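PDB 3PN9: proline dipeptidase from Streptococcus pneumoniae, which probably hydrolyses dipeptides with a C-terminal proline, as prolidases do; this chain corresponds to the creatinase/prolidase N-terminal domain. Local coordinates for residues Leu92-Asp105 with Leu115-Thr128. Sequence-based numbering, arbitrary orientation.
Sequences LPQLDFKRVAVEFD and LKTVFETAEFDNLT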
ATOM      1  N   LEU A  92     -21.433   2.119  13.665  1.00 23.63           N
ATOM      2  CA  LEU A  92     -20.334   1.585  12.870  1.00 23.14           C
ATOM      3  C   LEU A  92     -20.904   0.422  11.991  1.00 26.39           C
ATOM      4  O   LEU A  92     -21.933  -0.189  12.356  1.00 24.57           O
ATOM      5  CB  LEU A  92     -19.202   1.010  13.738  1.00 21.11           C
ATOM      6  CG  LEU A  92     -18.444   2.190  14.423  1.00 20.69           C
ATOM      7  CD1 LEU A  92     -17.486   1.665  15.548  1.00 19.43           C
ATOM      8  CD2 LEU A  92     -17.623   3.046  13.377  1.00 22.32           C
ATOM      9  N   PRO A  93     -20.223   0.116  10.866  1.00 25.67           N
ATOM     10  CA  PRO A  93     -20.606  -1.078  10.084  1.00 28.23           C
ATOM     11  C   PRO A  93     -20.476  -2.285  11.003  1.00 29.22           C
ATOM     12  O   PRO A  93     -19.628  -2.306  11.930  1.00 25.87           O
ATOM     13  CB  PRO A  93     -19.555  -1.143   8.951  1.00 28.03           C
ATOM     14  CG  PRO A  93     -18.373  -0.294   9.550  1.00 25.22           C
ATOM     15  CD  PRO A  93     -19.054   0.806  10.307  1.00 24.80           C
ATOM     16  N   GLN A  94     -21.277  -3.316  10.743  1.00 29.48           N
ATOM     17  CA  GLN A  94     -21.223  -4.498  11.631  1.00 31.07           C
ATOM     18  C   GLN A  94     -20.135  -5.434  11.159  1.00 33.25           C
ATOM     19  O   GLN A  94     -20.454  -6.458  10.565  1.00 33.48           O
ATOM     20  CB  GLN A  94     -22.624  -5.224  11.593  1.00 33.20           C
ATOM     21  CG  GLN A  94     -23.779  -4.227  12.031  1.00 34.12           C
ATOM     22  CD  GLN A  94     -23.551  -3.661  13.479  1.00 40.13           C
ATOM     23  OE1 GLN A  94     -23.603  -4.396  14.445  1.00 44.03           O
ATOM     24  NE2 GLN A  94     -23.266  -2.367  13.605  1.00 30.93           N
ATOM     25  N   LEU A  95     -18.848  -5.103  11.367  1.00 31.49           N
ATOM     26  CA  LEU A  95     -17.757  -5.901  10.751  1.00 31.65           C
ATOM     27  C   LEU A  95     -17.142  -6.699  11.890  1.00 31.42           C
ATOM     28  O   LEU A  95     -17.451  -6.475  13.048  1.00 31.85           O
ATOM     29  CB  LEU A  95     -16.621  -4.964  10.167  1.00 30.09           C
ATOM     30  CG  LEU A  95     -17.116  -3.991   9.105  1.00 33.29           C
ATOM     31  CD1 LEU A  95     -16.062  -3.038   8.534  1.00 35.91           C
ATOM     32  CD2 LEU A  95     -17.916  -4.707   7.985  1.00 36.72           C
ATOM     33  N   ASP A  96     -16.179  -7.519  11.567  1.00 30.41           N
ATOM     34  CA  ASP A  96     -15.405  -8.193  12.583  1.00 32.46           C
ATOM     35  C   ASP A  96     -14.150  -7.310  12.786  1.00 29.63           C
ATOM     36  O   ASP A  96     -13.260  -7.282  11.908  1.00 29.90           O
ATOM     37  CB  ASP A  96     -14.992  -9.549  12.006  1.00 33.27           C
ATOM     38  CG  ASP A  96     -14.237 -10.365  13.006  1.00 40.63           C
ATOM     39  OD1 ASP A  96     -14.172  -9.901  14.172  1.00 44.96           O
ATOM     40  OD2 ASP A  96     -13.677 -11.439  12.634  1.00 47.07           O
ATOM     41  N   PHE A  97     -14.104  -6.515  13.861  1.00 27.62           N
ATOM     42  CA  PHE A  97     -12.930  -5.647  14.073  1.00 24.79           C
ATOM     43  C   PHE A  97     -11.850  -6.449  14.759  1.00 25.23           C
ATOM     44  O   PHE A  97     -11.910  -6.625  15.959  1.00 28.32           O
ATOM     45  CB  PHE A  97     -13.333  -4.376  14.830  1.00 23.87           C
ATOM     46  CG  PHE A  97     -14.308  -3.495  14.046  1.00 23.23           C
ATOM     47  CD1 PHE A  97     -13.823  -2.563  13.141  1.00 20.65           C
ATOM     48  CD2 PHE A  97     -15.708  -3.556  14.272  1.00 18.68           C
ATOM     49  CE1 PHE A  97     -14.680  -1.728  12.393  1.00 20.20           C
ATOM     50  CE2 PHE A  97     -16.570  -2.735  13.565  1.00 18.43           C
ATOM     51  CZ  PHE A  97     -16.071  -1.798  12.583  1.00 27.63           C
ATOM     52  N   LYS A  98     -10.858  -6.960  14.041  1.00 21.29           N
ATOM     53  CA  LYS A  98      -9.801  -7.705  14.734  1.00 23.07           C
ATOM     54  C   LYS A  98      -8.671  -6.857  15.203  1.00 21.69           C
ATOM     55  O   LYS A  98      -7.955  -7.222  16.164  1.00 19.08           O
ATOM     56  CB  LYS A  98      -9.198  -8.683  13.750  1.00 25.29           C
ATOM     57  CG  LYS A  98     -10.266  -9.693  13.353  1.00 30.97           C
ATOM     58  CD  LYS A  98      -9.578 -10.794  12.484  1.00 40.03           C
ATOM     59  CE  LYS A  98     -10.058 -10.659  11.093  1.00 45.30           C
ATOM     60  NZ  LYS A  98     -10.382 -12.090  10.717  1.00 50.66           N
ATOM     61  N   ARG A  99      -8.447  -5.716  14.512  1.00 19.57           N
ATOM     62  CA  ARG A  99      -7.260  -4.894  14.861  1.00 17.44           C
ATOM     63  C   ARG A  99      -7.662  -3.463  14.805  1.00 15.41           C
ATOM     64  O   ARG A  99      -8.187  -2.980  13.753  1.00 15.75           O
ATOM     65  CB  ARG A  99      -6.087  -5.216  13.880  1.00 18.84           C
ATOM     66  CG  ARG A  99      -5.540  -6.705  14.064  1.00 24.37           C
ATOM     67  CD  ARG A  99      -4.322  -7.149  13.167  1.00 27.21           C
ATOM     68  NE  ARG A  99      -3.497  -5.988  12.818  1.00 28.03           N
ATOM     69  CZ  ARG A  99      -2.706  -5.324  13.667  1.00 29.38           C
ATOM     70  NH1 ARG A  99      -2.559  -5.748  14.931  1.00 31.30           N
ATOM     71  NH2 ARG A  99      -2.019  -4.252  13.251  1.00 24.19           N
ATOM     72  N   VAL A 100      -7.389  -2.765  15.876  1.00 13.97           N
ATOM     73  CA  VAL A 100      -7.856  -1.386  16.005  1.00 17.81           C
ATOM     74  C   VAL A 100      -6.617  -0.573  16.424  1.00 18.46           C
ATOM     75  O   VAL A 100      -5.850  -1.042  17.243  1.00 20.84           O
ATOM     76  CB  VAL A 100      -8.933  -1.372  17.174  1.00 18.47           C
ATOM     77  CG1 VAL A 100      -9.347   0.069  17.617  1.00 21.24           C
ATOM     78  CG2 VAL A 100     -10.231  -2.193  16.653  1.00 18.12           C
ATOM     79  N   ALA A 101      -6.478   0.674  15.974  1.00 16.62           N
ATOM     80  CA  ALA A 101      -5.422   1.530  16.471  1.00 15.77           C
ATOM     81  C   ALA A 101      -6.056   2.653  17.251  1.00 14.68           C
ATOM     82  O   ALA A 101      -7.016   3.236  16.790  1.00 15.61           O
ATOM     83  CB  ALA A 101      -4.570   2.177  15.206  1.00 13.67           C
ATOM     84  N   VAL A 102      -5.415   3.018  18.355  1.00 14.37           N
ATOM     85  CA  VAL A 102      -5.855   4.143  19.160  1.00 15.53           C
ATOM     86  C   VAL A 102      -4.672   4.965  19.640  1.00 14.37           C
ATOM     87  O   VAL A 102      -3.520   4.523  19.569  1.00 14.64           O
ATOM     88  CB  VAL A 102      -6.581   3.597  20.469  1.00 16.00           C
ATOM     89  CG1 VAL A 102      -7.925   2.857  20.087  1.00 16.12           C
ATOM     90  CG2 VAL A 102      -5.591   2.718  21.314  1.00 18.36           C
ATOM     91  N   GLU A 103      -4.923   6.196  20.081  1.00 13.99           N
ATOM     92  CA  GLU A 103      -3.788   7.032  20.457  1.00 14.66           C
ATOM     93  C   GLU A 103      -3.357   6.773  21.875  1.00 16.05           C
ATOM     94  O   GLU A 103      -3.997   7.308  22.816  1.00 17.17           O
ATOM     95  CB  GLU A 103      -4.109   8.526  20.363  1.00 12.82           C
ATOM     96  CG  GLU A 103      -4.606   8.895  18.881  1.00 16.36           C
ATOM     97  CD  GLU A 103      -5.127  10.327  18.801  1.00 21.63           C
ATOM     98  OE1 GLU A 103      -6.332  10.622  19.042  1.00 16.81           O
ATOM     99  OE2 GLU A 103      -4.308  11.256  18.552  1.00 19.07           O
ATOM    100  N   PHE A 104      -2.230   6.066  22.041  1.00 16.20           N
ATOM    101  CA  PHE A 104      -1.790   5.690  23.414  1.00 16.00           C
ATOM    102  C   PHE A 104      -1.468   6.922  24.225  1.00 17.46           C
ATOM    103  O   PHE A 104      -1.644   6.917  25.465  1.00 18.04           O
ATOM    104  CB  PHE A 104      -0.537   4.797  23.395  1.00 16.50           C
ATOM    105  CG  PHE A 104      -0.789   3.337  23.101  1.00 16.55           C
ATOM    106  CD1 PHE A 104      -1.948   2.920  22.430  1.00 16.03           C
ATOM    107  CD2 PHE A 104       0.221   2.405  23.382  1.00 17.63           C
ATOM    108  CE1 PHE A 104      -2.139   1.588  22.056  1.00 16.40           C
ATOM    109  CE2 PHE A 104       0.015   1.063  23.060  1.00 20.17           C
ATOM    110  CZ  PHE A 104      -1.193   0.628  22.430  1.00 16.46           C
ATOM    111  N   ASP A 105      -1.029   8.021  23.597  1.00 15.03           N
ATOM    112  CA  ASP A 105      -0.687   9.208  24.398  1.00 17.72           C
ATOM    113  C   ASP A 105      -1.891  10.056  24.786  1.00 19.28           C
ATOM    114  O   ASP A 105      -1.724  11.006  25.505  1.00 18.18           O
ATOM    115  CB  ASP A 105       0.275  10.173  23.633  1.00 21.09           C
ATOM    116  CG  ASP A 105       1.707   9.623  23.593  1.00 29.03           C
ATOM    117  OD1 ASP A 105       1.987   8.553  24.214  1.00 40.40           O
ATOM    118  OD2 ASP A 105       2.533  10.333  22.995  1.00 43.71           O
ATOM    119  N   LEU A 115     -14.248   1.560  24.567  1.00 17.77           N
ATOM    120  CA  LEU A 115     -14.035   1.032  23.217  1.00 16.19           C
ATOM    121  C   LEU A 115     -13.915  -0.457  23.206  1.00 16.22           C
ATOM    122  O   LEU A 115     -14.201  -1.100  22.188  1.00 16.61           O
ATOM    123  CB  LEU A 115     -12.747   1.699  22.578  1.00 14.43           C
ATOM    124  CG  LEU A 115     -12.855   3.244  22.376  1.00 15.86           C
ATOM    125  CD1 LEU A 115     -11.440   3.825  21.861  1.00 17.75           C
ATOM    126  CD2 LEU A 115     -13.893   3.418  21.230  1.00 17.82           C
ATOM    127  N   LYS A 116     -13.426  -1.052  24.308  1.00 18.05           N
ATOM    128  CA  LYS A 116     -13.439  -2.521  24.390  1.00 21.46           C
ATOM    129  C   LYS A 116     -14.861  -3.131  24.425  1.00 22.46           C
ATOM    130  O   LYS A 116     -15.031  -4.301  24.057  1.00 21.89           O
ATOM    131  CB  LYS A 116     -12.583  -3.031  25.585  1.00 22.74           C
ATOM    132  CG  LYS A 116     -11.076  -2.875  25.238  1.00 29.13           C
ATOM    133  CD  LYS A 116     -10.192  -3.278  26.341  1.00 38.80           C
ATOM    134  CE  LYS A 116     -10.016  -4.775  26.240  1.00 48.94           C
ATOM    135  NZ  LYS A 116      -9.501  -5.147  27.576  1.00 55.57           N
ATOM    136  N   THR A 117     -15.886  -2.361  24.753  1.00 22.61           N
ATOM    137  CA  THR A 117     -17.234  -2.940  24.591  1.00 25.44           C
ATOM    138  C   THR A 117     -17.687  -2.756  23.151  1.00 26.18           C
ATOM    139  O   THR A 117     -18.553  -3.475  22.674  1.00 26.12           O
ATOM    140  CB  THR A 117     -18.319  -2.307  25.464  1.00 25.05           C
ATOM    141  OG1 THR A 117     -18.550  -0.988  25.015  1.00 32.08           O
ATOM    142  CG2 THR A 117     -17.851  -2.193  26.893  1.00 23.14           C
ATOM    143  N   VAL A 118     -17.126  -1.762  22.458  1.00 23.62           N
ATOM    144  CA  VAL A 118     -17.541  -1.575  21.073  1.00 22.46           C
ATOM    145  C   VAL A 118     -16.792  -2.639  20.266  1.00 23.38           C
ATOM    146  O   VAL A 118     -17.398  -3.223  19.378  1.00 24.37           O
ATOM    147  CB  VAL A 118     -17.137  -0.187  20.536  1.00 21.32           C
ATOM    148  CG1 VAL A 118     -17.278  -0.071  18.971  1.00 22.05           C
ATOM    149  CG2 VAL A 118     -17.758   0.984  21.320  1.00 17.98           C
ATOM    150  N   PHE A 119     -15.467  -2.821  20.503  1.00 21.39           N
ATOM    151  CA  PHE A 119     -14.656  -3.785  19.769  1.00 20.35           C
ATOM    152  C   PHE A 119     -14.230  -4.913  20.705  1.00 23.31           C
ATOM    153  O   PHE A 119     -13.117  -4.924  21.253  1.00 23.39           O
ATOM    154  CB  PHE A 119     -13.348  -3.068  19.179  1.00 19.11           C
ATOM    155  CG  PHE A 119     -13.667  -1.817  18.403  1.00 14.48           C
ATOM    156  CD1 PHE A 119     -14.360  -1.911  17.205  1.00 18.66           C
ATOM    157  CD2 PHE A 119     -13.272  -0.555  18.875  1.00 16.05           C
ATOM    158  CE1 PHE A 119     -14.611  -0.800  16.435  1.00 18.67           C
ATOM    159  CE2 PHE A 119     -13.561   0.539  18.141  1.00 15.50           C
ATOM    160  CZ  PHE A 119     -14.240   0.457  16.914  1.00 16.67           C
ATOM    161  N   GLU A 120     -15.095  -5.884  20.911  1.00 26.32           N
ATOM    162  CA  GLU A 120     -14.945  -6.877  21.987  1.00 29.74           C
ATOM    163  C   GLU A 120     -13.857  -7.854  21.787  1.00 30.87           C
ATOM    164  O   GLU A 120     -13.372  -8.388  22.763  1.00 31.04           O
ATOM    165  CB  GLU A 120     -16.259  -7.697  22.141  1.00 30.85           C
ATOM    166  CG  GLU A 120     -17.357  -6.734  22.571  1.00 36.62           C
ATOM    167  CD  GLU A 120     -18.730  -7.456  22.780  1.00 48.35           C
ATOM    168  OE1 GLU A 120     -19.679  -7.212  22.030  1.00 51.11           O
ATOM    169  OE2 GLU A 120     -18.826  -8.288  23.674  1.00 51.77           O
ATOM    170  N   THR A 121     -13.457  -8.155  20.553  1.00 30.45           N
ATOM    171  CA  THR A 121     -12.307  -9.076  20.452  1.00 31.72           C
ATOM    172  C   THR A 121     -11.117  -8.462  19.672  1.00 31.88           C
ATOM    173  O   THR A 121     -10.353  -9.226  19.120  1.00 32.45           O
ATOM    174  CB  THR A 121     -12.729 -10.403  19.721  1.00 32.09           C
ATOM    175  OG1 THR A 121     -13.516 -10.049  18.563  1.00 34.44           O
ATOM    176  CG2 THR A 121     -13.705 -11.251  20.690  1.00 35.23           C
ATOM    177  N   ALA A 122     -10.970  -7.138  19.627  1.00 28.83           N
ATOM    178  CA  ALA A 122      -9.836  -6.526  18.856  1.00 27.90           C
ATOM    179  C   ALA A 122      -8.521  -6.532  19.651  1.00 26.40           C
ATOM    180  O   ALA A 122      -8.547  -6.427  20.871  1.00 28.04           O
ATOM    181  CB  ALA A 122     -10.179  -5.095  18.483  1.00 23.85           C
ATOM    182  N   GLU A 123      -7.385  -6.601  18.979  1.00 26.90           N
ATOM    183  CA  GLU A 123      -6.092  -6.141  19.590  1.00 27.32           C
ATOM    184  C   GLU A 123      -5.991  -4.659  19.348  1.00 24.04           C
ATOM    185  O   GLU A 123      -6.506  -4.153  18.270  1.00 26.27           O
ATOM    186  CB  GLU A 123      -4.838  -6.657  18.858  1.00 30.19           C
ATOM    187  CG  GLU A 123      -4.805  -7.989  18.214  1.00 40.45           C
ATOM    188  CD  GLU A 123      -3.371  -8.182  17.513  1.00 51.77           C
ATOM    189  OE1 GLU A 123      -2.332  -8.200  18.280  1.00 56.25           O
ATOM    190  OE2 GLU A 123      -3.276  -8.237  16.234  1.00 45.27           O
ATOM    191  N   PHE A 124      -5.331  -3.942  20.253  1.00 22.60           N
ATOM    192  CA  PHE A 124      -5.213  -2.462  20.126  1.00 22.64           C
ATOM    193  C   PHE A 124      -3.763  -2.063  19.812  1.00 24.81           C
ATOM    194  O   PHE A 124      -2.863  -2.297  20.656  1.00 26.52           O
ATOM    195  CB  PHE A 124      -5.715  -1.779  21.385  1.00 23.07           C
ATOM    196  CG  PHE A 124      -7.268  -1.825  21.488  1.00 24.43           C
ATOM    197  CD1 PHE A 124      -8.000  -0.714  21.275  1.00 23.07           C
ATOM    198  CD2 PHE A 124      -7.938  -2.999  21.807  1.00 26.15           C
ATOM    199  CE1 PHE A 124      -9.443  -0.711  21.430  1.00 32.13           C
ATOM    200  CE2 PHE A 124      -9.409  -3.025  21.844  1.00 26.78           C
ATOM    201  CZ  PHE A 124     -10.120  -1.855  21.668  1.00 25.48           C
ATOM    202  N   ASP A 125      -3.511  -1.464  18.651  1.00 20.66           N
ATOM    203  CA  ASP A 125      -2.134  -0.985  18.365  1.00 19.68           C
ATOM    204  C   ASP A 125      -2.104   0.543  18.663  1.00 18.80           C
ATOM    205  O   ASP A 125      -3.159   1.207  18.787  1.00 16.47           O
ATOM    206  CB  ASP A 125      -1.900  -1.086  16.849  1.00 21.60           C
ATOM    207  CG  ASP A 125      -1.454  -2.501  16.358  1.00 32.33           C
ATOM    208  OD1 ASP A 125      -1.720  -3.509  17.042  1.00 35.26           O
ATOM    209  OD2 ASP A 125      -0.939  -2.569  15.177  1.00 35.93           O
ATOM    210  N   ASN A 126      -0.920   1.135  18.654  1.00 16.86           N
ATOM    211  CA  ASN A 126      -0.792   2.548  18.983  1.00 16.30           C
ATOM    212  C   ASN A 126      -0.776   3.335  17.649  1.00 18.20           C
ATOM    213  O   ASN A 126       0.138   3.148  16.835  1.00 18.78           O
ATOM    214  CB  ASN A 126       0.528   2.705  19.747  1.00 17.31           C
ATOM    215  CG  ASN A 126       0.752   4.119  20.243  1.00 18.17           C
ATOM    216  OD1 ASN A 126      -0.110   4.957  20.128  1.00 14.32           O
ATOM    217  ND2 ASN A 126       1.946   4.398  20.811  1.00 18.03           N
ATOM    218  N   LEU A 127      -1.625   4.343  17.509  1.00 16.02           N
ATOM    219  CA  LEU A 127      -1.688   5.203  16.332  1.00 15.43           C
ATOM    220  C   LEU A 127      -0.839   6.461  16.556  1.00 15.55           C
ATOM    221  O   LEU A 127      -0.613   7.196  15.592  1.00 14.56           O
ATOM    222  CB  LEU A 127      -3.177   5.743  16.261  1.00 14.56           C
ATOM    223  CG  LEU A 127      -3.625   6.690  15.090  1.00 19.16           C
ATOM    224  CD1 LEU A 127      -3.418   5.937  13.785  1.00 16.82           C
ATOM    225  CD2 LEU A 127      -5.151   6.968  15.231  1.00 17.30           C
ATOM    226  N   THR A 128      -0.491   6.834  17.803  1.00 14.36           N
ATOM    227  CA  THR A 128       0.160   8.126  18.008  1.00 16.66           C
ATOM    228  C   THR A 128       1.452   8.348  17.096  1.00 17.04           C
ATOM    229  O   THR A 128       1.608   9.413  16.517  1.00 16.44           O
ATOM    230  CB  THR A 128       0.478   8.295  19.538  1.00 17.31           C
ATOM    231  OG1 THR A 128      -0.828   8.480  20.176  1.00 20.49           O
ATOM    232  CG2 THR A 128       1.374   9.565  19.856  1.00 16.96           C
TER
HETATM  233  O   HOH W   1     -13.850  -6.554  18.078  1.00 29.10           O
HETATM  234  O   HOH W   2      -8.046  -9.638  16.988  1.00 47.88           O
HETATM  235  O   HOH W   3      -1.719  10.941  19.386  1.00 24.98           O
HETATM  236  O   HOH W   4       2.930   6.994  21.884  1.00 24.41           O
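V100 and F124 sit side by side on neighbouring parallel strands, 99-102 and 123-126. Helix 109-118 links the strands in a beta-alpha-beta unit at one edge of the mixed sheet of this creatinase/prolidase N-terminal domain. V100 CG1 lies 3.9 Å from F124 CE1, and V102 CG1 meets the edge of the same ring. CG2 of V100, anti to its carbonyl carbon, packs over one face of F119. The F119 edge points into the face of F97, a T-shaped stack with planes at 70°. L92 CD1 touches F119 CZ at 3.7 Å.

R99 and D125 lie on the other side of the sheet, in a salt-bridge network with E123. R99 bends at chi3 (28°) and grips D125 end-on. R99 NH2 bonds to D125 OD2 at 2.8 Å, and R99 NH1 bonds to D125 OD1. R99 NH1 also bonds to E123 OE2 at 2.9 Å, from above the E123 carboxylate plane. R99 NE and NH2 bond to the carbonyls of K18 and E17.

Just past strand 99-102, the F104 ring is covered by N126, with N126 CB 3.4 Å from its centroid. N126 OD1 caps the following helix by accepting from T128 N at 3.0 Å. F104 N hydrogen-bonds to N126 OD1 at 3.1 Å, from the opposite face of the amide plane.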